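Long-range contacts in putative secreted cellulose-binding protein (Streptomyces coelicolor, PDB 4OY6), which oxidatively cleaves cellulose as a copper-dependent lytic polysaccharide monooxygenase of family AA10: residues T95-V100 with P152-G157; K101-A106 with S146-I151; F113-T118 with V164-Q169. All coordinates share one frame; numbering follows the deposited sequence. Where two conformers were deposited one is given.

How the interactions relate
Interactions 1 and 2 are successive lengths of one antiparallel pair, strand 97-104 against strand 148-154, with centres about 18 Å apart, joined by a probable hydrogen bond between V100 O and I151 N. Interaction 3 pairs strand 110-118 with strand 161-170 in the second sheet, its centre about 13 Å from interaction 1 and 14 Å from interaction 2. Along the chain 95-100 and 101-106 come first, then 113-118, then 146-151, 152-157 and 164-169, so interaction 3 alternates with the other two. F98, V100, L102 and I151 meet V164, T166 and F113 in the core between the sheets, while interaction 2 and W168 carry this packing toward the copper site.

Interaction 1: T95-V100 with P152-G157; sequences TDDFTV and PVSTSG
D96 meets T155 through its backbone carbonyl, which is gripped twice by that one residue. T155 OG1 donates to D96 O at 2.8 Å, in the carbonyl plane and on a lone pair, while T155 N reaches D96 O at 2.9 Å from above the plane. The double grip depends on the T155 torsion: OG1 stands between its own backbone N and carbonyl carbon (chi1 72°), within reach of the same oxygen as the N-H. The D96 carboxylate works at longer range, through a water that donates to OD2 and accepts from G157 N.

At D97 the partner is S154, across a non-hydrogen-bonded pair. S154 OG donates to D97 OD1 at 2.8 Å, meeting the oxygen from above the carboxylate plane. A second water donates both to OD1 and to T155 O, so that single oxygen is linked to S154 directly and to T155 through water.

F98 faces the other side of the sheet and forms the hydrogen-bonded pair with V153. V153 N lies 2.8 Å from F98 O, and F98 N lies 3.0 Å from V153 O. The two side chains run side by side: V153 CB sits over one ring face, 4.2 Å from the F98 ring centroid, in a CH-pi contact offset toward the rim, and V153 CG1 touches F98 CZ at 3.8 Å. Further on, V100 CG2 packs against V153 CG2 at 3.9 Å, with V137 of strand 134-139 closing on V153.

The chemistry is thus divided between the two faces of the ribbon. Around D97 and S154 the strands are joined by hydroxyl, carboxylate and water on the solvent side, whereas F98, V100 and V153 seal the apolar core, and the paired bonds from T155 to D96 O hold on where the regular pairing gives out.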
ATOM      1  N   THR A  95       3.682  11.282  11.804  1.00  9.43           N
ATOM      2  CA  THR A  95       4.759  11.565  12.726  1.00 10.42           C
ATOM      3  C   THR A  95       5.769  10.420  12.663  1.00  9.50           C
ATOM      4  O   THR A  95       5.524   9.377  12.042  1.00  9.71           O
ATOM      5  CB  THR A  95       4.204  11.773  14.162  1.00 11.94           C
ATOM      6  OG1 THR A  95       3.278  10.713  14.500  1.00 14.41           O
ATOM      7  CG2 THR A  95       3.467  13.099  14.215  1.00 15.56           C
ATOM      8  N   ASP A  96       6.926  10.606  13.297  1.00  9.30           N
ATOM      9  CA  ASP A  96       7.992   9.602  13.212  1.00  8.86           C
ATOM     10  C   ASP A  96       7.528   8.232  13.726  1.00  8.10           C
ATOM     11  O   ASP A  96       7.941   7.189  13.176  1.00  8.76           O
ATOM     12  CB  ASP A  96       9.217  10.030  14.008  1.00  8.94           C
ATOM     13  CG  ASP A  96      10.030  11.149  13.395  1.00 10.14           C
ATOM     14  OD1 ASP A  96       9.713  11.651  12.316  1.00 11.51           O
ATOM     15  OD2 ASP A  96      11.026  11.512  14.081  1.00 10.73           O
ATOM     16  N   ASP A  97       6.722   8.257  14.778  1.00  8.46           N
ATOM     17  CA  ASP A  97       6.031   7.083  15.278  1.00  8.99           C
ATOM     18  C   ASP A  97       4.600   7.171  14.766  1.00  9.60           C
ATOM     19  O   ASP A  97       3.917   8.177  14.990  1.00 10.81           O
ATOM     20  CB  ASP A  97       5.999   7.034  16.814  1.00  9.03           C
ATOM     21  CG  ASP A  97       7.367   7.047  17.441  1.00 11.38           C
ATOM     22  OD1 ASP A  97       8.326   6.567  16.833  1.00  9.97           O
ATOM     23  OD2 ASP A  97       7.442   7.523  18.580  1.00 16.53           O
ATOM     24  N   PHE A  98       4.136   6.136  14.089  1.00  8.61           N
ATOM     25  CA  PHE A  98       2.800   6.148  13.513  1.00  8.83           C
ATOM     26  C   PHE A  98       2.267   4.727  13.516  1.00  8.53           C
ATOM     27  O   PHE A  98       3.013   3.745  13.578  1.00  9.90           O
ATOM     28  CB  PHE A  98       2.799   6.751  12.095  1.00  9.12           C
ATOM     29  CG  PHE A  98       3.613   5.988  11.098  1.00  9.55           C
ATOM     30  CD1 PHE A  98       4.981   6.191  10.992  1.00 10.37           C
ATOM     31  CD2 PHE A  98       3.026   5.058  10.241  1.00 10.25           C
ATOM     32  CE1 PHE A  98       5.751   5.472  10.070  1.00 11.33           C
ATOM     33  CE2 PHE A  98       3.788   4.370   9.318  1.00 10.96           C
ATOM     34  CZ  PHE A  98       5.149   4.562   9.245  1.00 11.32           C
ATOM     35  N   THR A  99       0.949   4.629  13.496  1.00  8.90           N
ATOM     36  CA  THR A  99       0.280   3.334  13.488  1.00  9.40           C
ATOM     37  C   THR A  99      -0.189   2.986  12.096  1.00  9.05           C
ATOM     38  O   THR A  99      -0.874   3.769  11.458  1.00 12.82           O
ATOM     39  CB  THR A  99      -0.921   3.349  14.440  1.00 12.65           C
ATOM     40  OG1 THR A  99      -0.471   3.649  15.761  1.00 17.66           O
ATOM     41  CG2 THR A  99      -1.642   2.014  14.462  1.00 15.29           C
ATOM     42  N   VAL A 100       0.188   1.816  11.624  1.00  7.88           N
ATOM     43  CA  VAL A 100      -0.377   1.256  10.407  1.00  8.61           C
ATOM     44  C   VAL A 100      -1.620   0.483  10.806  1.00  8.76           C
ATOM     45  O   VAL A 100      -1.542  -0.483  11.596  1.00 10.03           O
ATOM     46  CB  VAL A 100       0.637   0.363   9.672  1.00  8.80           C
ATOM     47  CG1 VAL A 100      -0.026  -0.322   8.492  1.00 10.11           C
ATOM     48  CG2 VAL A 100       1.836   1.192   9.236  1.00  9.76           C
ATOM     49  N   PRO A 152       2.200  -0.683  15.546  1.00  9.37           N
ATOM     50  CA  PRO A 152       2.837   0.561  16.010  1.00  9.60           C
ATOM     51  C   PRO A 152       4.244   0.628  15.474  1.00  9.70           C
ATOM     52  O   PRO A 152       5.111  -0.128  15.897  1.00 12.74           O
ATOM     53  CB  PRO A 152       2.814   0.432  17.521  1.00 13.28           C
ATOM     54  CG  PRO A 152       2.819  -1.047  17.765  1.00 15.94           C
ATOM     55  CD  PRO A 152       2.188  -1.723  16.586  1.00 12.66           C
ATOM     56  N   VAL A 153       4.468   1.501  14.504  1.00  8.38           N
ATOM     57  CA  VAL A 153       5.759   1.674  13.840  1.00  9.41           C
ATOM     58  C   VAL A 153       6.511   2.832  14.473  1.00  8.46           C
ATOM     59  O   VAL A 153       5.918   3.863  14.796  1.00  9.99           O
ATOM     60  CB  VAL A 153       5.559   1.911  12.303  1.00 10.78           C
ATOM     61  CG1 VAL A 153       6.891   2.172  11.589  1.00 13.06           C
ATOM     62  CG2 VAL A 153       4.880   0.707  11.669  1.00 12.53           C
ATOM     63  N   SER A 154       7.816   2.679  14.612  1.00  8.05           N
ATOM     64  CA  SER A 154       8.668   3.750  15.105  1.00  8.39           C
ATOM     65  C   SER A 154       9.825   3.926  14.155  1.00  8.06           C
ATOM     66  O   SER A 154      10.589   2.983  13.889  1.00  9.19           O
ATOM     67  CB  SER A 154       9.213   3.414  16.490  1.00  9.68           C
ATOM     68  OG  SER A 154      10.069   4.434  16.975  1.00  9.21           O
ATOM     69  N   THR A 155      10.000   5.160  13.675  1.00  8.06           N
ATOM     70  CA  THR A 155      11.122   5.521  12.821  1.00  7.73           C
ATOM     71  C   THR A 155      11.785   6.772  13.376  1.00  7.96           C
ATOM     72  O   THR A 155      11.177   7.502  14.156  1.00  8.24           O
ATOM     73  CB  THR A 155      10.697   5.799  11.354  1.00  8.15           C
ATOM     74  OG1 THR A 155       9.987   7.041  11.282  1.00  8.13           O
ATOM     75  CG2 THR A 155       9.849   4.647  10.798  1.00  9.93           C
ATOM     76  N   SER A 156      13.022   6.999  12.956  1.00  8.09           N
ATOM     77  CA  SER A 156      13.718   8.251  13.214  1.00  8.22           C
ATOM     78  C   SER A 156      14.603   8.568  12.025  1.00  9.22           C
ATOM     79  O   SER A 156      15.110   7.668  11.378  1.00 10.92           O
ATOM     80  CB  SER A 156      14.560   8.168  14.497  1.00  8.79           C
ATOM     81  OG  SER A 156      13.783   7.879  15.639  1.00  8.44           O
ATOM     82  N   GLY A 157      14.789   9.853  11.746  1.00  9.39           N
ATOM     83  CA  GLY A 157      15.646  10.283  10.653  1.00 10.88           C
ATOM     84  C   GLY A 157      15.033  10.242   9.272  1.00 10.99           C
ATOM     85  O   GLY A 157      15.738  10.442   8.281  1.00 15.51           O
TER
HETATM   86  O   HOH W   1      13.517  12.043  13.020  1.00 15.49           O
HETATM   87  O   HOH W   2      10.583   7.925  16.726  1.00  9.09           O

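Interaction 2: K101-A106 with S146-I151; sequences KLHDQA and SQNYEI. With NA (sodium ion), chain L; ZN (zinc ion), chain H.
D104 and Y149 make the one direct side-chain hydrogen bond between 101-106 and 146-151. Y149 OH donates to D104 OD2 at 2.6 Å on the anti lone pair, the carboxylate and ring planes lying 47° apart. The same OD2 also accepts from H108 N, and the tyrosine oxygen is bonded in turn to G109 N. D104 OD1 is equally well used: A106 N reaches it at 2.9 Å from above the carboxylate plane, closing an Asx turn, and H1 N also bonds to it. An alanine at D104 would probably leave Y149 OH, H1 N and the N-H groups of A106 and H108 without this acceptor, freeing the turn that leads into the copper site.

The backbone is satisfied in regular antiparallel fashion. L102 and Y149 exchange both N-H...O bonds, and D104 N points almost straight at Q147 O at 2.8 Å.

On the face of H103 and N148, metals take up the polar groups. A first torsion of -176° puts H103 CG anti to its backbone N, close to the modelled sodium ion. H103 ND1 lies 2.0 Å from this ion and N148 OD1 1.9 Å, with a water as third ligand; both distances are short for sodium, so its identity is doubtful. H103 NE2 holds the zinc ion at 1.9 Å together with Q105 OE1, and the imidazole thus bridges the two modelled ions.

Strand 97-104 is the middle strand of its sheet, with strand 2-6 on the side away from 148-154 and bonded to K101 and H103. On the face toward the second sheet, L102 CD1 meets I151 CD1 at 3.7 Å, and both rest on F113 of strand 110-118, while W168 of strand 161-170 packs against L102 and D104.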
ATOM      1  N   LYS A 101      -2.764   0.934  10.287  1.00  8.18           N
ATOM      2  CA  LYS A 101      -4.053   0.326  10.607  0.50  8.94           C
ATOM      3  C   LYS A 101      -4.611  -0.331   9.372  1.00  8.92           C
ATOM      4  O   LYS A 101      -4.782   0.299   8.339  1.00  8.98           O
ATOM      5  CB  LYS A 101      -5.054   1.344  11.146  0.50  9.98           C
ATOM      6  CG  LYS A 101      -6.387   0.702  11.513  0.50 10.96           C
ATOM      7  CD  LYS A 101      -7.349   1.742  12.045  0.50 14.24           C
ATOM      8  CE  LYS A 101      -8.719   1.156  12.299  0.50 18.12           C
ATOM      9  NZ  LYS A 101      -9.610   2.154  12.944  0.50 22.64           N
ATOM     10  N   LEU A 102      -4.883  -1.614   9.509  1.00  9.45           N
ATOM     11  CA  LEU A 102      -5.540  -2.374   8.488  1.00  9.94           C
ATOM     12  C   LEU A 102      -6.954  -2.752   8.889  1.00 10.28           C
ATOM     13  O   LEU A 102      -7.220  -3.101  10.043  1.00 13.93           O
ATOM     14  CB  LEU A 102      -4.821  -3.667   8.186  1.00 12.56           C
ATOM     15  CG  LEU A 102      -3.452  -3.516   7.578  1.00 13.62           C
ATOM     16  CD1 LEU A 102      -2.395  -3.578   8.664  1.00 15.02           C
ATOM     17  CD2 LEU A 102      -3.259  -4.575   6.493  1.00 13.38           C
ATOM     18  N   HIS A 103      -7.859  -2.699   7.919  1.00  9.78           N
ATOM     19  CA  HIS A 103      -9.210  -3.180   8.110  1.00 10.26           C
ATOM     20  C   HIS A 103      -9.334  -4.445   7.298  1.00 10.18           C
ATOM     21  O   HIS A 103      -8.978  -4.456   6.124  1.00 10.36           O
ATOM     22  CB  HIS A 103     -10.233  -2.145   7.629  1.00 12.10           C
ATOM     23  CG  HIS A 103     -11.637  -2.563   7.884  1.00 14.49           C
ATOM     24  ND1 HIS A 103     -12.187  -2.523   9.143  1.00 15.48           N
ATOM     25  CD2 HIS A 103     -12.592  -3.050   7.072  1.00 19.02           C
ATOM     26  CE1 HIS A 103     -13.423  -2.982   9.097  1.00 16.69           C
ATOM     27  NE2 HIS A 103     -13.695  -3.293   7.852  1.00 20.26           N
ATOM     28  N   ASP A 104      -9.875  -5.477   7.936  1.00 10.25           N
ATOM     29  CA  ASP A 104     -10.064  -6.810   7.355  1.00 10.12           C
ATOM     30  C   ASP A 104     -11.521  -7.214   7.455  1.00 11.52           C
ATOM     31  O   ASP A 104     -12.031  -7.400   8.550  1.00 15.58           O
ATOM     32  CB  ASP A 104      -9.168  -7.828   8.084  1.00 11.54           C
ATOM     33  CG  ASP A 104      -9.290  -9.247   7.563  1.00 11.71           C
ATOM     34  OD1 ASP A 104      -9.986  -9.474   6.543  1.00 11.76           O
ATOM     35  OD2 ASP A 104      -8.651 -10.119   8.198  1.00 12.13           O
ATOM     36  N   GLN A 105     -12.167  -7.356   6.307  1.00 11.78           N
ATOM     37  CA  GLN A 105     -13.577  -7.723   6.244  1.00 15.02           C
ATOM     38  C   GLN A 105     -13.858  -9.142   6.763  1.00 15.98           C
ATOM     39  O   GLN A 105     -14.982  -9.459   7.100  1.00 24.29           O
ATOM     40  CB  GLN A 105     -14.104  -7.590   4.796  1.00 16.79           C
ATOM     41  CG  GLN A 105     -13.925  -6.214   4.134  1.00 21.09           C
ATOM     42  CD  GLN A 105     -14.657  -5.053   4.801  1.00 25.07           C
ATOM     43  OE1 GLN A 105     -14.748  -4.953   6.020  1.00 33.11           O
ATOM     44  NE2 GLN A 105     -15.159  -4.145   3.979  1.00 40.42           N
ATOM     45  N   ALA A 106     -12.838  -9.984   6.788  1.00 12.56           N
ATOM     46  CA  ALA A 106     -12.988 -11.416   7.043  1.00 13.03           C
ATOM     47  C   ALA A 106     -12.358 -11.902   8.364  1.00 13.99           C
ATOM     48  O   ALA A 106     -12.504 -13.069   8.710  1.00 16.13           O
ATOM     49  CB  ALA A 106     -12.394 -12.196   5.884  1.00 14.30           C
ATOM     50  N   SER A 146      -9.365 -10.533  13.687  1.00 15.36           N
ATOM     51  CA  SER A 146      -9.984  -9.277  14.082  1.00 14.04           C
ATOM     52  C   SER A 146     -10.372  -8.525  12.820  1.00 13.32           C
ATOM     53  O   SER A 146      -9.812  -8.777  11.760  1.00 14.00           O
ATOM     54  CB  SER A 146      -9.004  -8.421  14.898  1.00 15.22           C
ATOM     55  OG  SER A 146      -9.628  -7.249  15.391  1.00 17.94           O
ATOM     56  N   GLN A 147     -11.332  -7.615  12.948  1.00 14.72           N
ATOM     57  CA  GLN A 147     -11.681  -6.740  11.840  1.00 13.71           C
ATOM     58  C   GLN A 147     -10.684  -5.605  11.626  1.00 12.24           C
ATOM     59  O   GLN A 147     -10.710  -4.965  10.577  1.00 13.25           O
ATOM     60  CB  GLN A 147     -13.081  -6.172  12.006  1.00 17.89           C
ATOM     61  CG  GLN A 147     -14.164  -7.186  11.694  1.00 23.26           C
ATOM     62  CD  GLN A 147     -15.346  -6.498  11.067  1.00 34.17           C
ATOM     63  OE1 GLN A 147     -16.023  -5.715  11.725  1.00 49.69           O
ATOM     64  NE2 GLN A 147     -15.576  -6.741   9.777  1.00 46.33           N
ATOM     65  N   ASN A 148      -9.827  -5.346  12.617  1.00 12.60           N
ATOM     66  CA  ASN A 148      -8.796  -4.339  12.477  1.00 12.53           C
ATOM     67  C   ASN A 148      -7.499  -4.850  13.094  1.00 12.39           C
ATOM     68  O   ASN A 148      -7.532  -5.517  14.120  1.00 14.79           O
ATOM     69  CB  ASN A 148      -9.243  -3.032  13.142  1.00 15.05           C
ATOM     70  CG  ASN A 148     -10.500  -2.482  12.516  1.00 16.56           C
ATOM     71  OD1 ASN A 148     -10.455  -1.848  11.451  1.00 17.05           O
ATOM     72  ND2 ASN A 148     -11.646  -2.752  13.140  1.00 18.48           N
ATOM     73  N   TYR A 149      -6.381  -4.503  12.470  1.00 11.00           N
ATOM     74  CA  TYR A 149      -5.044  -4.774  13.012  1.00 10.62           C
ATOM     75  C   TYR A 149      -4.291  -3.454  13.077  1.00 10.53           C
ATOM     76  O   TYR A 149      -4.342  -2.664  12.124  1.00 11.91           O
ATOM     77  CB  TYR A 149      -4.256  -5.774  12.135  1.00 11.08           C
ATOM     78  CG  TYR A 149      -5.067  -6.975  11.709  1.00 11.37           C
ATOM     79  CD1 TYR A 149      -5.469  -7.935  12.625  1.00 11.92           C
ATOM     80  CD2 TYR A 149      -5.457  -7.135  10.400  1.00 10.76           C
ATOM     81  CE1 TYR A 149      -6.255  -9.007  12.229  1.00 11.94           C
ATOM     82  CE2 TYR A 149      -6.216  -8.210   9.995  1.00 11.32           C
ATOM     83  CZ  TYR A 149      -6.633  -9.141  10.914  1.00 11.05           C
ATOM     84  OH  TYR A 149      -7.427 -10.203  10.526  1.00 12.83           O
ATOM     85  N   GLU A 150      -3.562  -3.232  14.160  1.00 10.74           N
ATOM     86  CA  GLU A 150      -2.721  -2.061  14.304  1.00 10.55           C
ATOM     87  C   GLU A 150      -1.266  -2.462  14.536  1.00 10.04           C
ATOM     88  O   GLU A 150      -0.978  -3.330  15.391  1.00 12.59           O
ATOM     89  CB  GLU A 150      -3.197  -1.187  15.470  1.00 13.33           C
ATOM     90  CG  GLU A 150      -4.544  -0.551  15.221  1.00 16.66           C
ATOM     91  CD  GLU A 150      -4.931   0.517  16.217  1.00 23.97           C
ATOM     92  OE1 GLU A 150      -4.182   0.793  17.168  1.00 31.20           O
ATOM     93  OE2 GLU A 150      -6.009   1.103  16.029  1.00 32.39           O
ATOM     94  N   ILE A 151      -0.376  -1.867  13.756  1.00  9.86           N
ATOM     95  CA  ILE A 151       1.057  -2.081  13.885  1.00 10.08           C
ATOM     96  C   ILE A 151       1.689  -0.756  14.311  1.00  9.17           C
ATOM     97  O   ILE A 151       1.692   0.196  13.535  1.00  9.83           O
ATOM     98  CB  ILE A 151       1.734  -2.530  12.583  1.00 11.27           C
ATOM     99  CG1 ILE A 151       1.047  -3.753  11.982  1.00 14.17           C
ATOM    100  CG2 ILE A 151       3.207  -2.813  12.846  1.00 11.88           C
ATOM    101  CD1 ILE A 151       0.799  -3.655  10.517  1.00 20.70           C
TER
HETATM  102 NA    NA L 311     -11.918  -1.026  10.471  1.00 20.07          NA
HETATM  103 ZN    ZN H 307     -15.483  -3.791   7.279  0.50 25.05          ZN
HETATM  104  O   HOH W   3     -11.170   0.769   9.800  1.00 28.69           O

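Interaction 3: F113-T118 with V164-Q169; sequences FLVYVT and VYTIWQ
F113 and W168 come together by different first torsions: F113 has CG anti to its carbonyl carbon (chi1 -61°), and W168 has CG anti to its backbone N (chi1 167°). The two side chains then lie side by side, pointing the same way. F113 CE1 touches W168 CD1 at 3.5 Å, and the phenyl ring and the five-membered ring of the indole meet obliquely, their planes 31° apart.

On the same face, V164 touches two valines, its CG1 3.7 Å from V115 CG1 and its CG2 4.0 Å from V117 CG2. The other face carries L114, Y116, Y165 and I167. There Y116 CE1 rests on I167 CD1 at 3.8 Å, while Y165 directs its hydroxyl elsewhere, to L69 O.

Four backbone bonds hold the strands in register, paired between L114 and I167 and between Y116 and Y165. I167 N to L114 O, at 2.8 Å, is nearly straight.

W168 NE1 is bonded to G109 O, and its ring stacks with Y177; the side chain is about 6 Å from the copper ion. These are neighbouring strands of the immunoglobulin-like beta sandwich common to AA10 monooxygenases, with the valine face turned into the core and W168 close to the copper site of H1 and H108.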
ATOM      1  N   PHE A 113       3.116  -9.298   9.917  1.00  9.27           N
ATOM      2  CA  PHE A 113       3.249  -8.156   9.021  1.00  8.77           C
ATOM      3  C   PHE A 113       4.715  -7.803   8.893  1.00  9.00           C
ATOM      4  O   PHE A 113       5.475  -7.869   9.853  1.00 10.45           O
ATOM      5  CB  PHE A 113       2.517  -6.920   9.566  1.00  9.25           C
ATOM      6  CG  PHE A 113       1.032  -7.109   9.736  1.00  8.99           C
ATOM      7  CD1 PHE A 113       0.179  -6.914   8.677  1.00  9.67           C
ATOM      8  CD2 PHE A 113       0.486  -7.460  10.961  1.00  9.79           C
ATOM      9  CE1 PHE A 113      -1.186  -7.067   8.825  1.00 10.02           C
ATOM     10  CE2 PHE A 113      -0.889  -7.615  11.117  1.00 10.36           C
ATOM     11  CZ  PHE A 113      -1.721  -7.424  10.044  1.00  9.86           C
ATOM     12  N   LEU A 114       5.101  -7.415   7.686  1.00  8.09           N
ATOM     13  CA  LEU A 114       6.392  -6.759   7.422  1.00  8.91           C
ATOM     14  C   LEU A 114       6.073  -5.335   7.011  1.00  8.74           C
ATOM     15  O   LEU A 114       5.197  -5.103   6.180  1.00 11.76           O
ATOM     16  CB  LEU A 114       7.163  -7.451   6.304  1.00 11.54           C
ATOM     17  CG  LEU A 114       7.334  -8.950   6.432  1.00 14.05           C
ATOM     18  CD1 LEU A 114       8.015  -9.496   5.180  1.00 16.50           C
ATOM     19  CD2 LEU A 114       8.054  -9.358   7.701  1.00 18.22           C
ATOM     20  N   VAL A 115       6.805  -4.373   7.564  1.00  8.14           N
ATOM     21  CA  VAL A 115       6.607  -2.988   7.172  1.00  7.81           C
ATOM     22  C   VAL A 115       7.965  -2.420   6.772  1.00  7.12           C
ATOM     23  O   VAL A 115       8.942  -2.539   7.502  1.00  7.73           O
ATOM     24  CB  VAL A 115       6.006  -2.131   8.309  1.00  8.48           C
ATOM     25  CG1 VAL A 115       5.701  -0.737   7.798  1.00  9.20           C
ATOM     26  CG2 VAL A 115       4.763  -2.778   8.897  1.00 10.39           C
ATOM     27  N   TYR A 116       7.982  -1.816   5.591  1.00  7.89           N
ATOM     28  CA  TYR A 116       9.138  -1.146   5.041  1.00  7.64           C
ATOM     29  C   TYR A 116       8.812   0.317   4.788  1.00  7.52           C
ATOM     30  O   TYR A 116       7.662   0.693   4.645  1.00  8.13           O
ATOM     31  CB  TYR A 116       9.568  -1.759   3.701  1.00  8.34           C
ATOM     32  CG  TYR A 116       9.869  -3.231   3.730  1.00  9.50           C
ATOM     33  CD1 TYR A 116       8.840  -4.171   3.611  1.00 10.65           C
ATOM     34  CD2 TYR A 116      11.161  -3.705   3.909  1.00 10.76           C
ATOM     35  CE1 TYR A 116       9.100  -5.517   3.637  1.00 14.17           C
ATOM     36  CE2 TYR A 116      11.433  -5.068   3.941  1.00 12.84           C
ATOM     37  CZ  TYR A 116      10.395  -5.962   3.794  1.00 14.80           C
ATOM     38  OH  TYR A 116      10.658  -7.295   3.832  1.00 19.66           O
ATOM     39  N   VAL A 117       9.851   1.129   4.685  1.00  8.12           N
ATOM     40  CA  VAL A 117       9.703   2.505   4.205  0.50  8.23           C
ATOM     41  C   VAL A 117      10.804   2.768   3.187  1.00  9.06           C
ATOM     42  O   VAL A 117      11.915   2.241   3.295  1.00 10.84           O
ATOM     43  CB  VAL A 117       9.734   3.561   5.353  0.50  8.77           C
ATOM     44  CG1 VAL A 117       9.546   4.965   4.802  0.50  8.49           C
ATOM     45  CG2 VAL A 117       8.657   3.298   6.407  0.50  8.54           C
ATOM     46  N   THR A 118      10.521   3.593   2.198  1.00  8.42           N
ATOM     47  CA  THR A 118      11.556   3.999   1.247  1.00  8.98           C
ATOM     48  C   THR A 118      12.671   4.747   1.978  1.00  9.25           C
ATOM     49  O   THR A 118      12.438   5.526   2.915  1.00 10.30           O
ATOM     50  CB  THR A 118      10.979   4.843   0.104  1.00  9.38           C
ATOM     51  OG1 THR A 118      10.238   5.934   0.647  1.00  9.57           O
ATOM     52  CG2 THR A 118      10.086   3.995  -0.778  1.00  9.98           C
ATOM     53  N   VAL A 164       5.409   3.869   2.465  1.00  6.26           N
ATOM     54  CA  VAL A 164       5.372   2.763   3.408  1.00  6.84           C
ATOM     55  C   VAL A 164       4.862   1.548   2.625  1.00  6.15           C
ATOM     56  O   VAL A 164       3.896   1.649   1.877  1.00  7.25           O
ATOM     57  CB  VAL A 164       4.463   3.054   4.604  1.00  7.52           C
ATOM     58  CG1 VAL A 164       4.360   1.856   5.522  1.00  7.69           C
ATOM     59  CG2 VAL A 164       4.918   4.283   5.357  1.00  9.75           C
ATOM     60  N   TYR A 165       5.548   0.416   2.775  1.00  6.83           N
ATOM     61  CA  TYR A 165       5.137  -0.823   2.131  1.00  6.76           C
ATOM     62  C   TYR A 165       4.836  -1.834   3.226  1.00  6.54           C
ATOM     63  O   TYR A 165       5.729  -2.250   3.951  1.00  7.55           O
ATOM     64  CB  TYR A 165       6.220  -1.339   1.206  1.00  7.29           C
ATOM     65  CG  TYR A 165       5.811  -2.406   0.213  1.00  7.24           C
ATOM     66  CD1 TYR A 165       4.711  -2.234  -0.616  1.00  7.34           C
ATOM     67  CD2 TYR A 165       6.582  -3.557  -0.001  1.00  7.42           C
ATOM     68  CE1 TYR A 165       4.397  -3.150  -1.612  1.00  7.71           C
ATOM     69  CE2 TYR A 165       6.278  -4.470  -0.984  1.00  7.82           C
ATOM     70  CZ  TYR A 165       5.181  -4.251  -1.798  1.00  7.48           C
ATOM     71  OH  TYR A 165       4.940  -5.156  -2.805  1.00  8.57           O
ATOM     72  N   THR A 166       3.561  -2.191   3.334  1.00  6.20           N
ATOM     73  CA  THR A 166       3.094  -3.119   4.329  1.00  6.78           C
ATOM     74  C   THR A 166       2.716  -4.428   3.657  1.00  6.45           C
ATOM     75  O   THR A 166       1.947  -4.447   2.701  1.00  7.61           O
ATOM     76  CB  THR A 166       1.853  -2.557   5.065  1.00  7.28           C
ATOM     77  OG1 THR A 166       2.184  -1.336   5.722  1.00  7.88           O
ATOM     78  CG2 THR A 166       1.318  -3.540   6.072  1.00  8.01           C
ATOM     79  N   ILE A 167       3.305  -5.506   4.160  1.00  6.86           N
ATOM     80  CA  ILE A 167       3.028  -6.854   3.675  1.00  7.67           C
ATOM     81  C   ILE A 167       2.298  -7.611   4.778  1.00  6.81           C
ATOM     82  O   ILE A 167       2.829  -7.786   5.869  1.00  8.52           O
ATOM     83  CB  ILE A 167       4.319  -7.582   3.250  1.00  8.72           C
ATOM     84  CG1 ILE A 167       5.078  -6.749   2.207  1.00  9.07           C
ATOM     85  CG2 ILE A 167       3.985  -8.963   2.720  1.00  9.35           C
ATOM     86  CD1 ILE A 167       6.354  -7.352   1.694  1.00 10.91           C
ATOM     87  N   TRP A 168       1.073  -8.027   4.476  1.00  7.14           N
ATOM     88  CA  TRP A 168       0.206  -8.758   5.395  1.00  7.22           C
ATOM     89  C   TRP A 168       0.144 -10.203   4.938  1.00  8.10           C
ATOM     90  O   TRP A 168      -0.414 -10.488   3.881  1.00  8.70           O
ATOM     91  CB  TRP A 168      -1.185  -8.138   5.402  1.00  7.50           C
ATOM     92  CG  TRP A 168      -2.293  -8.910   6.053  1.00  8.03           C
ATOM     93  CD1 TRP A 168      -2.211  -9.872   7.019  1.00  9.01           C
ATOM     94  CD2 TRP A 168      -3.679  -8.745   5.760  1.00  8.35           C
ATOM     95  NE1 TRP A 168      -3.475 -10.322   7.327  1.00 10.03           N
ATOM     96  CE2 TRP A 168      -4.393  -9.640   6.571  1.00  9.17           C
ATOM     97  CE3 TRP A 168      -4.386  -7.925   4.864  1.00  9.48           C
ATOM     98  CZ2 TRP A 168      -5.785  -9.746   6.506  1.00 10.89           C
ATOM     99  CZ3 TRP A 168      -5.746  -8.020   4.807  1.00 10.76           C
ATOM    100  CH2 TRP A 168      -6.437  -8.938   5.609  1.00 10.50           C
ATOM    101  N   GLN A 169       0.708 -11.108   5.726  1.00  8.77           N
ATOM    102  CA  GLN A 169       0.586 -12.535   5.472  1.00  9.28           C
ATOM    103  C   GLN A 169      -0.621 -13.030   6.269  1.00  9.26           C
ATOM    104  O   GLN A 169      -0.571 -13.062   7.500  1.00 10.53           O
ATOM    105  CB  GLN A 169       1.854 -13.284   5.892  1.00  9.78           C
ATOM    106  CG  GLN A 169       1.779 -14.779   5.659  1.00 11.03           C
ATOM    107  CD  GLN A 169       1.775 -15.137   4.205  1.00 11.44           C
ATOM    108  OE1 GLN A 169       2.337 -14.435   3.358  1.00 11.35           O
ATOM    109  NE2 GLN A 169       1.182 -16.294   3.904  1.00 12.03           N
TER